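Local coordinates for protein intracellular serine protease (Bacillus licheniformis, PDB 4ZOQ) that probably cleaves peptide bonds as a subtilisin-like serine endopeptidase, a lanthipeptide protease of the S8 family used for sequence-specific, traceless peptide cleavage, at residues L245-Y250 / Y269-G274; Q37-H42 / V289-R294; S215-E220 / D323-Y328. All blocks are in the same frame, centred on the assembly; numbering follows the deposited sequence.

Three contacts of one subtilase chain illustrate how chemistry follows location. Contact 1 is buried and backbone-driven: two antiparallel strands form four main-chain hydrogen bonds, with leucines and tyrosines packed around them, not far from the predicted charge relay residues. Contact 2, also mostly buried but away from that site, sets a loop against helix 275-297 through a serine, a histidine ring and two glutamates. Contact 3 lies at the surface, where two loops share one direct hydrogen bond and two waters. Strand 269-272 of contact 1 leads straight into the helix used by contact 2, yet none of the three touches another.

Contact 1 (L245-Y250 / Y269-G274); sequences LVLTTY and YSLSYG
T248 meets S270 twice: its backbone N and its OG1 both donate to S270 O, reaching that carbonyl oxygen from opposite faces of its plane. The hydroxyl bond is the shorter, OG1 to O 2.6 Å, and its donor is tilted 35° from the carbonyl plane. A chi1 of 60° puts OG1 between the backbone N and the carbonyl carbon, where it reaches S270 O and is also hydrogen-bonded to Q89 NE2 of helix 86-97, while CG2 packs 3.9 Å from S272 CB. The S270 CB lies over one face of the Y250 ring as a CH-pi contact, 4.3 Å from its centroid. On the opposite face of the sheet, L247 CD1 touches L271 CD1 at 3.7 Å, the two side chains crossing at about a right angle, and L247 CD2 approaches the Y269 ring obliquely. L245 CB rests 3.7 Å from L271 CG, and L245 CD2 reaches the edge of the Y273 ring at CD2.

These side chains hang on a two-stranded antiparallel sheet of the subtilase fold, separate from the seven-stranded central sheet. V246 with S272 and T248 with S270 are its hydrogen-bonded pairs; the bond from V246 N to S272 O is almost straight at 176°.

Farther out, D260 is hydrogen-bonded through OD2 to S270 OG and through OD1 to L271 N, and Y269 OH is hydrogen-bonded to D60. Helix 86-97, which begins at the predicted charge relay H86, covers V246 and T248 with M93. The S272 side chain is about 6 Å from that of S276, the predicted nucleophile.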
loop_
_atom_site.group_PDB
_atom_site.type_symbol
_atom_site.label_atom_id
_atom_site.label_comp_id
_atom_site.label_asym_id
_atom_site.label_seq_id
_atom_site.Cartn_x
_atom_site.Cartn_y
_atom_site.Cartn_z
ATOM N N LEU B 245 -19.451 -6.988 2.191
ATOM C CA LEU B 245 -18.631 -5.959 1.528
ATOM C C LEU B 245 -18.261 -4.831 2.493
ATOM O O LEU B 245 -18.856 -4.712 3.569
ATOM C CB LEU B 245 -19.384 -5.404 0.317
ATOM C CG LEU B 245 -19.584 -6.332 -0.895
ATOM C CD1 LEU B 245 -20.657 -5.815 -1.891
ATOM C CD2 LEU B 245 -18.220 -6.484 -1.622
ATOM N N VAL B 246 -17.308 -3.983 2.105
ATOM C CA VAL B 246 -16.883 -2.909 2.987
ATOM C C VAL B 246 -17.079 -1.559 2.315
ATOM O O VAL B 246 -16.918 -1.434 1.094
ATOM C CB VAL B 246 -15.395 -3.084 3.449
ATOM C CG1 VAL B 246 -15.261 -4.369 4.254
ATOM C CG2 VAL B 246 -14.389 -3.058 2.276
ATOM N N LEU B 247 -17.456 -0.548 3.096
ATOM C CA LEU B 247 -17.606 0.785 2.524
ATOM C C LEU B 247 -16.231 1.418 2.273
ATOM O O LEU B 247 -15.298 1.242 3.053
ATOM C CB LEU B 247 -18.460 1.688 3.423
ATOM C CG LEU B 247 -19.117 2.875 2.696
ATOM C CD1 LEU B 247 -20.117 2.353 1.686
ATOM C CD2 LEU B 247 -19.796 3.846 3.644
ATOM N N THR B 248 -16.136 2.171 1.186
ATOM C CA THR B 248 -14.938 2.932 0.833
ATOM C C THR B 248 -15.292 4.387 0.518
ATOM O O THR B 248 -16.394 4.705 0.027
ATOM C CB THR B 248 -14.250 2.339 -0.416
ATOM O OG1 THR B 248 -15.161 2.376 -1.539
ATOM C CG2 THR B 248 -13.840 0.914 -0.180
ATOM N N THR B 249 -14.341 5.271 0.751
ATOM C CA THR B 249 -14.460 6.612 0.206
ATOM C C THR B 249 -14.118 6.505 -1.266
ATOM O O THR B 249 -13.148 5.856 -1.659
ATOM C CB THR B 249 -13.562 7.623 0.916
ATOM O OG1 THR B 249 -12.257 7.060 1.058
ATOM C CG2 THR B 249 -14.090 7.937 2.306
ATOM N N TYR B 250 -14.946 7.145 -2.077
ATOM C CA TYR B 250 -14.840 7.064 -3.525
ATOM C C TYR B 250 -14.877 8.511 -4.030
ATOM O O TYR B 250 -15.511 9.360 -3.378
ATOM C CB TYR B 250 -15.977 6.205 -4.075
ATOM C CG TYR B 250 -15.730 5.631 -5.454
ATOM C CD1 TYR B 250 -14.711 4.697 -5.674
ATOM C CD2 TYR B 250 -16.555 5.976 -6.523
ATOM C CE1 TYR B 250 -14.488 4.160 -6.931
ATOM C CE2 TYR B 250 -16.351 5.440 -7.781
ATOM C CZ TYR B 250 -15.318 4.530 -7.976
ATOM O OH TYR B 250 -15.125 4.008 -9.219
ATOM N N TYR B 269 -18.874 7.559 -1.722
ATOM C CA TYR B 269 -18.704 6.253 -1.091
ATOM C C TYR B 269 -19.034 5.152 -2.070
ATOM O O TYR B 269 -19.819 5.359 -3.004
ATOM C CB TYR B 269 -19.567 6.111 0.174
ATOM C CG TYR B 269 -19.351 7.245 1.142
ATOM C CD1 TYR B 269 -18.216 7.288 1.956
ATOM C CD2 TYR B 269 -20.270 8.285 1.238
ATOM C CE1 TYR B 269 -17.996 8.345 2.828
ATOM C CE2 TYR B 269 -20.066 9.339 2.123
ATOM C CZ TYR B 269 -18.926 9.363 2.913
ATOM O OH TYR B 269 -18.726 10.403 3.795
ATOM N N SER B 270 -18.417 3.983 -1.866
ATOM C CA SER B 270 -18.701 2.802 -2.684
ATOM C C SER B 270 -18.435 1.507 -1.909
ATOM O O SER B 270 -17.510 1.403 -1.087
ATOM C CB SER B 270 -17.896 2.808 -3.988
ATOM O OG SER B 270 -18.260 1.717 -4.838
ATOM N N LEU B 271 -19.244 0.510 -2.206
ATOM C CA LEU B 271 -19.115 -0.789 -1.612
ATOM C C LEU B 271 -18.083 -1.565 -2.416
ATOM O O LEU B 271 -18.146 -1.628 -3.648
ATOM C CB LEU B 271 -20.474 -1.470 -1.624
ATOM C CG LEU B 271 -20.976 -2.107 -0.343
ATOM C CD1 LEU B 271 -20.806 -1.155 0.845
ATOM C CD2 LEU B 271 -22.434 -2.409 -0.576
ATOM N N SER B 272 -17.135 -2.172 -1.728
ATOM C CA SER B 272 -16.034 -2.832 -2.408
ATOM C C SER B 272 -15.415 -3.923 -1.534
ATOM O O SER B 272 -15.960 -4.268 -0.478
ATOM C CB SER B 272 -14.983 -1.768 -2.784
ATOM O OG SER B 272 -13.992 -2.264 -3.671
ATOM N N TYR B 273 -14.268 -4.442 -1.968
ATOM C CA TYR B 273 -13.536 -5.483 -1.246
ATOM C C TYR B 273 -12.095 -5.574 -1.769
ATOM O O TYR B 273 -11.810 -5.105 -2.860
ATOM C CB TYR B 273 -14.271 -6.830 -1.367
ATOM C CG TYR B 273 -14.148 -7.495 -2.729
ATOM C CD1 TYR B 273 -13.004 -8.194 -3.099
ATOM C CD2 TYR B 273 -15.190 -7.402 -3.661
ATOM C CE1 TYR B 273 -12.889 -8.796 -4.359
ATOM C CE2 TYR B 273 -15.094 -8.005 -4.924
ATOM C CZ TYR B 273 -13.937 -8.701 -5.266
ATOM O OH TYR B 273 -13.839 -9.310 -6.504
ATOM N N GLY B 274 -11.217 -6.239 -1.025
ATOM C CA GLY B 274 -9.884 -6.546 -1.513
ATOM C C GLY B 274 -8.750 -6.357 -0.510
ATOM O O GLY B 274 -8.894 -5.633 0.524
#

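Contact 2 (Q37-H42 / V289-R294); sequences QIERGH and VISEYR
H42 lays one face of its imidazole over S291 CB, which sits 3.7 Å above the ring plane, offset toward the rim, and 3.9 Å from the ring centroid as a CH-pi contact. A chi1 of -67° sets H42 CG anti to the carbonyl carbon, 3.8 Å from S291 CB. The same two residues also share a polar link: H42 N donates to S291 OG over 3.0 Å, the N-H pointing at the oxygen with an angle of 152°. S291 OG is hydrogen-bonded in turn to A287 O, one turn back along the helix, so the hydroxyl ties the loop to the helix backbone.

Beside the histidine, E39 bends at chi2 (58°) and brings its carboxylate down on the helix, OE1 lying 3.5 Å from S291 CB and OE2 3.5 Å from E292 CA. OE1 uses its anti lone pair to accept from G41 N, a bond of 2.8 Å that closes the loop back on itself.

As in other subtilases, the serine predicted to be the nucleophile, S276, stands at the start of the long helix 275-297, whose later part includes segment 289-294. The loop it meets leads into strand 46-51 of the central sheet.

E39 OE2 and E292 OE1 lie 4.6 Å apart as like charges, and E295, to which H42 NE2 is hydrogen-bonded, also comes near E39 OE2; together the three carboxylates would tend to raise one another's proton affinity. A salt bridge from E292 OE2 to R296 should offset some of this. L337 of helix 333-338 covers I38, E39 and E292.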
loop_
_atom_site.group_PDB
_atom_site.type_symbol
_atom_site.label_atom_id
_atom_site.label_comp_id
_atom_site.label_asym_id
_atom_site.label_seq_id
_atom_site.Cartn_x
_atom_site.Cartn_y
_atom_site.Cartn_z
ATOM N N GLN B 37 -11.193 8.499 20.789
ATOM C CA GLN B 37 -10.907 9.242 22.012
ATOM C C GLN B 37 -9.679 8.699 22.748
ATOM O O GLN B 37 -9.283 9.258 23.749
ATOM C CB GLN B 37 -12.138 9.301 22.925
ATOM C CG GLN B 37 -12.518 7.991 23.534
ATOM C CD GLN B 37 -13.645 8.094 24.554
ATOM O OE1 GLN B 37 -14.362 7.134 24.791
ATOM N NE2 GLN B 37 -13.695 9.200 25.260
ATOM N N ILE B 38 -9.083 7.620 22.243
ATOM C CA ILE B 38 -7.851 7.076 22.809
ATOM C C ILE B 38 -6.662 7.645 22.033
ATOM O O ILE B 38 -5.716 8.166 22.615
ATOM C CB ILE B 38 -7.805 5.525 22.734
ATOM C CG1 ILE B 38 -9.058 4.882 23.357
ATOM C CG2 ILE B 38 -6.519 4.988 23.379
ATOM C CD1 ILE B 38 -9.227 5.214 24.813
ATOM N N GLU B 39 -6.719 7.538 20.713
ATOM C CA GLU B 39 -5.695 8.084 19.850
ATOM C C GLU B 39 -6.305 8.228 18.467
ATOM O O GLU B 39 -6.564 7.252 17.758
ATOM C CB GLU B 39 -4.433 7.205 19.825
ATOM C CG GLU B 39 -3.334 7.735 18.885
ATOM C CD GLU B 39 -2.893 9.170 19.242
ATOM O OE1 GLU B 39 -3.135 10.092 18.428
ATOM O OE2 GLU B 39 -2.293 9.383 20.312
ATOM N N ARG B 40 -6.438 9.474 18.054
ATOM C CA ARG B 40 -7.063 9.793 16.792
ATOM C C ARG B 40 -6.003 9.977 15.716
ATOM O O ARG B 40 -6.340 10.205 14.554
ATOM C CB ARG B 40 -7.924 11.050 16.962
ATOM C CG ARG B 40 -9.186 11.096 16.128
ATOM C CD ARG B 40 -10.148 12.213 16.605
ATOM N NE ARG B 40 -11.402 12.152 15.861
ATOM C CZ ARG B 40 -11.541 12.617 14.620
ATOM N NH1 ARG B 40 -10.513 13.197 14.013
ATOM N NH2 ARG B 40 -12.701 12.521 13.988
ATOM N N GLY B 41 -4.724 9.889 16.113
ATOM C CA GLY B 41 -3.614 10.116 15.200
ATOM C C GLY B 41 -3.041 11.524 15.228
ATOM O O GLY B 41 -3.749 12.492 15.544
ATOM N N HIS B 42 -1.753 11.646 14.916
ATOM C CA HIS B 42 -1.095 12.957 14.853
ATOM C C HIS B 42 -0.991 13.461 13.432
ATOM O O HIS B 42 -0.564 12.734 12.555
ATOM C CB HIS B 42 0.309 12.926 15.493
ATOM C CG HIS B 42 0.299 12.699 16.977
ATOM N ND1 HIS B 42 1.452 12.677 17.739
ATOM C CD2 HIS B 42 -0.718 12.449 17.834
ATOM C CE1 HIS B 42 1.145 12.439 18.997
ATOM N NE2 HIS B 42 -0.166 12.288 19.083
ATOM N N VAL B 289 -0.326 3.696 16.347
ATOM C CA VAL B 289 0.641 3.270 17.354
ATOM C C VAL B 289 1.787 4.276 17.431
ATOM O O VAL B 289 2.176 4.693 18.527
ATOM C CB VAL B 289 1.189 1.874 17.055
ATOM C CG1 VAL B 289 2.444 1.591 17.888
ATOM C CG2 VAL B 289 0.121 0.837 17.325
ATOM N N ILE B 290 2.295 4.693 16.272
ATOM C CA ILE B 290 3.347 5.686 16.253
ATOM C C ILE B 290 2.871 6.973 16.953
ATOM O O ILE B 290 3.589 7.528 17.785
ATOM C CB ILE B 290 3.820 6.001 14.809
ATOM C CG1 ILE B 290 4.580 4.808 14.221
ATOM C CG2 ILE B 290 4.727 7.242 14.800
ATOM C CD1 ILE B 290 4.739 4.819 12.741
ATOM N N SER B 291 1.647 7.412 16.655
ATOM C CA SER B 291 1.101 8.618 17.270
ATOM C C SER B 291 1.030 8.460 18.799
ATOM O O SER B 291 1.535 9.304 19.546
ATOM C CB SER B 291 -0.286 8.910 16.702
ATOM O OG SER B 291 -0.223 9.137 15.300
ATOM N N GLU B 292 0.467 7.349 19.275
ATOM C CA GLU B 292 0.392 7.177 20.714
ATOM C C GLU B 292 1.787 7.122 21.355
ATOM O O GLU B 292 2.041 7.764 22.377
ATOM C CB GLU B 292 -0.374 5.922 21.086
ATOM C CG GLU B 292 -0.385 5.714 22.573
ATOM C CD GLU B 292 -1.634 5.044 23.060
ATOM O OE1 GLU B 292 -2.724 5.340 22.515
ATOM O OE2 GLU B 292 -1.520 4.228 23.997
ATOM N N TYR B 293 2.692 6.371 20.742
ATOM C CA TYR B 293 4.018 6.185 21.324
ATOM C C TYR B 293 4.763 7.518 21.422
ATOM O O TYR B 293 5.391 7.824 22.435
ATOM C CB TYR B 293 4.828 5.188 20.485
ATOM C CG TYR B 293 6.142 4.779 21.103
ATOM C CD1 TYR B 293 7.262 5.612 21.051
ATOM C CD2 TYR B 293 6.256 3.555 21.770
ATOM C CE1 TYR B 293 8.484 5.219 21.628
ATOM C CE2 TYR B 293 7.459 3.150 22.359
ATOM C CZ TYR B 293 8.565 3.984 22.282
ATOM O OH TYR B 293 9.738 3.586 22.870
ATOM N N ARG B 294 4.626 8.344 20.398
ATOM C CA ARG B 294 5.378 9.592 20.365
ATOM C C ARG B 294 4.774 10.525 21.407
ATOM O O ARG B 294 5.463 11.297 22.063
ATOM C CB ARG B 294 5.308 10.196 18.979
ATOM C CG ARG B 294 6.090 9.426 17.936
ATOM C CD ARG B 294 5.977 10.068 16.566
ATOM N NE ARG B 294 6.746 11.299 16.511
ATOM C CZ ARG B 294 6.833 12.080 15.444
ATOM N NH1 ARG B 294 6.186 11.753 14.330
ATOM N NH2 ARG B 294 7.562 13.195 15.503
#

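Contact 3 (S215-E220 / D323-Y328); sequences SNQGRE and DVIYGY
Q217 has CG anti to the carbonyl carbon (chi1 -56°) and CD anti along the chain (chi2 -179°), an extended shape that carries its amide alongside I325, the two side chains pointing the same way. The amide OE1 approaches I325 CG1 at 3.4 Å. Nearer the backbone, Q217 CB touches V324 O at 3.4 Å. That carbonyl is the acceptor of the one direct hydrogen bond here: G218 N donates to V324 O over 2.8 Å, at 163°, in the carbonyl plane and on a lone pair. V324 CG1 lies close to G218 N and CG2 runs beside R219 CG, whose guanidinium goes on to a salt bridge with D181.

On the partner loop D323 OD2 accepts from I325 N, an Asx turn, and from Y326 N, extending it to an Asx motif, met by both from the same face of its carboxylate plane. V324 and I325 sit within this turn and touch the loop that leads into strand 221-226, outermost in the central sheet of the subtilase fold within this chain.

Two waters complete the join. One accepts from S215 OG and donates to N216 O and I325 O; the other lies 2.7 Å from G218 O and 2.8 Å from D323 O. Besides the single direct bond, water thus bridges carbonyl oxygens that could not bond one another: N216 O with I325 O, and probably G218 O with D323 O.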
loop_
_atom_site.group_PDB
_atom_site.type_symbol
_atom_site.label_atom_id
_atom_site.label_comp_id
_atom_site.label_asym_id
_atom_site.label_seq_id
_atom_site.Cartn_x
_atom_site.Cartn_y
_atom_site.Cartn_z
ATOM N N SER B 215 -8.070 -13.969 -1.184
ATOM C CA SER B 215 -6.842 -13.528 -0.542
ATOM C C SER B 215 -5.658 -14.495 -0.780
ATOM O O SER B 215 -5.730 -15.668 -0.452
ATOM C CB SER B 215 -7.108 -13.338 0.942
ATOM O OG SER B 215 -6.035 -12.700 1.576
ATOM N N ASN B 216 -4.585 -13.991 -1.374
ATOM C CA ASN B 216 -3.363 -14.764 -1.545
ATOM C C ASN B 216 -2.831 -15.228 -0.196
ATOM O O ASN B 216 -2.905 -14.494 0.795
ATOM C CB ASN B 216 -2.273 -13.941 -2.282
ATOM C CG ASN B 216 -2.516 -13.842 -3.786
ATOM O OD1 ASN B 216 -3.287 -14.610 -4.365
ATOM N ND2 ASN B 216 -1.847 -12.904 -4.420
ATOM N N GLN B 217 -2.275 -16.437 -0.186
ATOM C CA GLN B 217 -1.786 -17.086 1.021
ATOM C C GLN B 217 -0.334 -17.434 0.809
ATOM O O GLN B 217 0.111 -17.521 -0.326
ATOM C CB GLN B 217 -2.617 -18.351 1.314
ATOM C CG GLN B 217 -4.106 -18.046 1.429
ATOM C CD GLN B 217 -4.981 -19.263 1.752
ATOM O OE1 GLN B 217 -4.483 -20.357 1.994
ATOM N NE2 GLN B 217 -6.294 -19.050 1.803
ATOM N N GLY B 218 0.386 -17.701 1.894
ATOM C CA GLY B 218 1.791 -18.060 1.809
ATOM C C GLY B 218 2.557 -17.670 3.053
ATOM O O GLY B 218 2.028 -16.971 3.910
ATOM N N ARG B 219 3.812 -18.106 3.141
ATOM C CA ARG B 219 4.636 -17.824 4.299
ATOM C C ARG B 219 4.902 -16.331 4.456
ATOM O O ARG B 219 5.244 -15.892 5.544
ATOM C CB ARG B 219 5.956 -18.595 4.212
ATOM C CG ARG B 219 5.751 -20.101 4.166
ATOM C CD ARG B 219 7.054 -20.887 4.190
ATOM N NE ARG B 219 6.867 -22.141 3.477
ATOM C CZ ARG B 219 7.089 -22.313 2.184
ATOM N NH1 ARG B 219 7.624 -21.346 1.458
ATOM N NH2 ARG B 219 6.850 -23.489 1.631
ATOM N N GLU B 220 4.781 -15.580 3.357
ATOM C CA GLU B 220 5.011 -14.134 3.360
ATOM C C GLU B 220 3.908 -13.347 4.056
ATOM O O GLU B 220 4.175 -12.248 4.514
ATOM C CB GLU B 220 5.175 -13.589 1.931
ATOM C CG GLU B 220 3.881 -13.474 1.151
ATOM C CD GLU B 220 4.058 -12.767 -0.192
ATOM O OE1 GLU B 220 4.889 -13.247 -1.008
ATOM O OE2 GLU B 220 3.367 -11.738 -0.432
ATOM N N ASP B 323 0.529 -18.692 10.634
ATOM C CA ASP B 323 0.182 -19.603 9.568
ATOM C C ASP B 323 0.201 -18.965 8.190
ATOM O O ASP B 323 0.315 -17.752 8.029
ATOM C CB ASP B 323 -1.177 -20.261 9.804
ATOM C CG ASP B 323 -2.269 -19.271 10.039
ATOM O OD1 ASP B 323 -2.270 -18.627 11.098
ATOM O OD2 ASP B 323 -3.068 -19.080 9.098
ATOM N N VAL B 324 0.113 -19.829 7.197
ATOM C CA VAL B 324 0.155 -19.480 5.787
ATOM C C VAL B 324 -1.116 -18.729 5.311
ATOM O O VAL B 324 -1.088 -18.031 4.296
ATOM C CB VAL B 324 0.383 -20.805 4.972
ATOM C CG1 VAL B 324 -0.231 -20.781 3.602
ATOM C CG2 VAL B 324 1.864 -21.160 4.929
ATOM N N ILE B 325 -2.196 -18.780 6.083
ATOM C CA ILE B 325 -3.432 -18.099 5.684
ATOM C C ILE B 325 -3.564 -16.664 6.255
ATOM O O ILE B 325 -3.787 -15.710 5.521
ATOM C CB ILE B 325 -4.646 -18.935 6.109
ATOM C CG1 ILE B 325 -4.601 -20.308 5.426
ATOM C CG2 ILE B 325 -5.950 -18.221 5.786
ATOM C CD1 ILE B 325 -5.684 -21.286 5.946
ATOM N N TYR B 326 -3.355 -16.533 7.555
ATOM C CA TYR B 326 -3.561 -15.295 8.283
ATOM C C TYR B 326 -2.279 -14.620 8.730
ATOM O O TYR B 326 -2.343 -13.564 9.326
ATOM C CB TYR B 326 -4.395 -15.551 9.550
ATOM C CG TYR B 326 -5.724 -16.155 9.270
ATOM C CD1 TYR B 326 -6.818 -15.362 8.947
ATOM C CD2 TYR B 326 -5.887 -17.540 9.303
ATOM C CE1 TYR B 326 -8.023 -15.928 8.685
ATOM C CE2 TYR B 326 -7.086 -18.113 9.041
ATOM C CZ TYR B 326 -8.149 -17.310 8.732
ATOM O OH TYR B 326 -9.352 -17.891 8.454
ATOM N N GLY B 327 -1.121 -15.244 8.528
ATOM C CA GLY B 327 0.102 -14.709 9.121
ATOM C C GLY B 327 -0.004 -14.713 10.648
ATOM O O GLY B 327 -0.557 -15.646 11.234
ATOM N N TYR B 328 0.451 -13.654 11.302
ATOM C CA TYR B 328 0.315 -13.549 12.760
ATOM C C TYR B 328 -1.139 -13.374 13.157
ATOM O O TYR B 328 -1.463 -13.458 14.331
ATOM C CB TYR B 328 1.119 -12.374 13.318
ATOM C CG TYR B 328 2.607 -12.526 13.180
ATOM C CD1 TYR B 328 3.294 -13.482 13.924
ATOM C CD2 TYR B 328 3.330 -11.737 12.299
ATOM C CE1 TYR B 328 4.655 -13.641 13.804
ATOM C CE2 TYR B 328 4.707 -11.893 12.164
ATOM C CZ TYR B 328 5.360 -12.849 12.920
ATOM O OH TYR B 328 6.722 -13.019 12.804
HETATM O O HOH W 1 -4.371 -13.904 2.933
HETATM O O HOH W 2 2.433 -16.678 6.596
#